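Local coordinates for nucleoprotein (Rift valley fever virus, PDB 3OV9) that encapsidates the viral genomic RNA, protecting it from nucleases, and forms the ribonucleoprotein that serves as template for viral transcription and replication, at residues Leu166-Leu171 / Met235-Ala240. Numbering follows the deposited sequence.
Sequences LDAHSL and MAAAQA
Ala168 and Ala237 meet methyl to methyl, CB to CB at 3.6 Å, where two helices come unusually close. Their local axes pass 7.2 Å apart at 67°. The CA atoms of Ala168 and Ala238 are separated by 4.1 Å, a spacing consistent with the alanines that line the crossing. Here the small side chains let backbone meet backbone: Ala238 CA lies 3.9 Å from Ala168 N, while the methyl of Ala238 packs against Asp167 through its CB rather than its carboxylate. One turn on, Leu171 supplies the larger bump. With CG anti to the backbone N (chi1 -174°) on a CB that already points toward helix 232-243, the forked end reaches a groove made by the Ala237 carbonyl and the Ala240 methyl: CD2 lies 4.1 Å from Ala237 O and 4.0 Å from Ala240 CB, and CD1 3.9 Å from Ala240 C. Val234 and Met144 extend the packing around Ala168, and Tyr140 both touches Ala237 and hydrogen-bonds to Ala168 O. The contact thus joins the C-terminal helix 232-243 to the long helix 159-180 in this all-helical fold. No hydrogen bond spans the two segments, which implies that their cohesion rests on van der Waals fit and on burial of mostly methyl and backbone surface, 258 Å² in all, both sides summed.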
loop_
_atom_site.group_PDB
_atom_site.type_symbol
_atom_site.label_atom_id
_atom_site.label_comp_id
_atom_site.label_asym_id
_atom_site.label_seq_id
_atom_site.Cartn_x
_atom_site.Cartn_y
_atom_site.Cartn_z
ATOM N N LEU A 166 -13.195 -36.894 -9.510
ATOM C CA LEU A 166 -13.019 -35.444 -9.437
ATOM C C LEU A 166 -12.082 -35.010 -8.312
ATOM O O LEU A 166 -11.260 -34.119 -8.511
ATOM C CB LEU A 166 -14.371 -34.726 -9.343
ATOM C CG LEU A 166 -15.244 -34.781 -10.604
ATOM C CD1 LEU A 166 -16.565 -34.061 -10.384
ATOM C CD2 LEU A 166 -14.519 -34.211 -11.823
ATOM N N ASP A 167 -12.195 -35.652 -7.147
ATOM C CA ASP A 167 -11.288 -35.389 -6.026
ATOM C C ASP A 167 -9.843 -35.725 -6.405
ATOM O O ASP A 167 -8.929 -34.942 -6.131
ATOM C CB ASP A 167 -11.705 -36.174 -4.774
ATOM C CG ASP A 167 -12.946 -35.599 -4.091
ATOM O OD1 ASP A 167 -13.376 -34.473 -4.423
ATOM O OD2 ASP A 167 -13.490 -36.283 -3.199
ATOM N N ALA A 168 -9.647 -36.882 -7.043
ATOM C CA ALA A 168 -8.326 -37.304 -7.520
ATOM C C ALA A 168 -7.732 -36.295 -8.503
ATOM O O ALA A 168 -6.561 -35.930 -8.390
ATOM C CB ALA A 168 -8.398 -38.689 -8.156
ATOM N N HIS A 169 -8.549 -35.850 -9.457
ATOM C CA HIS A 169 -8.159 -34.829 -10.434
ATOM C C HIS A 169 -7.858 -33.496 -9.745
ATOM O O HIS A 169 -6.918 -32.793 -10.127
ATOM C CB HIS A 169 -9.268 -34.672 -11.489
ATOM C CG HIS A 169 -9.037 -33.567 -12.479
ATOM N ND1 HIS A 169 -7.886 -33.457 -13.230
ATOM C CD2 HIS A 169 -9.834 -32.541 -12.862
ATOM C CE1 HIS A 169 -7.976 -32.402 -14.021
ATOM N NE2 HIS A 169 -9.149 -31.828 -13.817
ATOM N N SER A 170 -8.648 -33.171 -8.723
ATOM C CA SER A 170 -8.493 -31.921 -7.970
ATOM C C SER A 170 -7.173 -31.837 -7.194
ATOM O O SER A 170 -6.682 -30.734 -6.926
ATOM C CB SER A 170 -9.683 -31.696 -7.036
ATOM O OG SER A 170 -10.878 -31.483 -7.776
ATOM N N LEU A 171 -6.602 -32.991 -6.842
ATOM C CA LEU A 171 -5.282 -33.024 -6.203
ATOM C C LEU A 171 -4.240 -32.390 -7.121
ATOM O O LEU A 171 -3.454 -31.547 -6.679
ATOM C CB LEU A 171 -4.869 -34.449 -5.812
ATOM C CG LEU A 171 -3.562 -34.585 -5.014
ATOM C CD1 LEU A 171 -3.747 -34.145 -3.562
ATOM C CD2 LEU A 171 -3.019 -36.009 -5.077
ATOM N N MET A 235 -8.487 -43.880 -6.167
ATOM C CA MET A 235 -8.971 -43.866 -4.784
ATOM C C MET A 235 -7.926 -43.283 -3.836
ATOM O O MET A 235 -8.256 -42.483 -2.957
ATOM C CB MET A 235 -9.394 -45.268 -4.323
ATOM C CG MET A 235 -10.577 -45.870 -5.095
ATOM S SD MET A 235 -12.069 -44.845 -5.165
ATOM C CE MET A 235 -12.601 -44.853 -3.454
ATOM N N ALA A 236 -6.669 -43.676 -4.034
ATOM C CA ALA A 236 -5.550 -43.142 -3.256
ATOM C C ALA A 236 -5.431 -41.623 -3.397
ATOM O O ALA A 236 -5.240 -40.914 -2.405
ATOM C CB ALA A 236 -4.251 -43.821 -3.664
ATOM N N ALA A 237 -5.560 -41.131 -4.628
ATOM C CA ALA A 237 -5.467 -39.697 -4.899
ATOM C C ALA A 237 -6.654 -38.912 -4.344
ATOM O O ALA A 237 -6.493 -37.773 -3.904
ATOM C CB ALA A 237 -5.298 -39.442 -6.389
ATOM N N ALA A 238 -7.839 -39.524 -4.361
ATOM C CA ALA A 238 -9.036 -38.911 -3.785
ATOM C C ALA A 238 -8.874 -38.712 -2.279
ATOM O O ALA A 238 -9.214 -37.651 -1.747
ATOM C CB ALA A 238 -10.275 -39.756 -4.087
ATOM N N GLN A 239 -8.343 -39.734 -1.609
ATOM C CA GLN A 239 -8.053 -39.676 -0.179
ATOM C C GLN A 239 -6.976 -38.629 0.117
ATOM O O GLN A 239 -7.081 -37.885 1.094
ATOM C CB GLN A 239 -7.647 -41.063 0.343
ATOM C CG GLN A 239 -7.100 -41.108 1.782
ATOM C CD GLN A 239 -8.099 -40.652 2.842
ATOM O OE1 GLN A 239 -7.711 -40.091 3.868
ATOM N NE2 GLN A 239 -9.381 -40.899 2.606
ATOM N N ALA A 240 -5.959 -38.568 -0.738
ATOM C CA ALA A 240 -4.897 -37.567 -0.612
ATOM C C ALA A 240 -5.432 -36.134 -0.707
ATOM O O ALA A 240 -4.962 -35.249 0.010
ATOM C CB ALA A 240 -3.800 -37.808 -1.644
#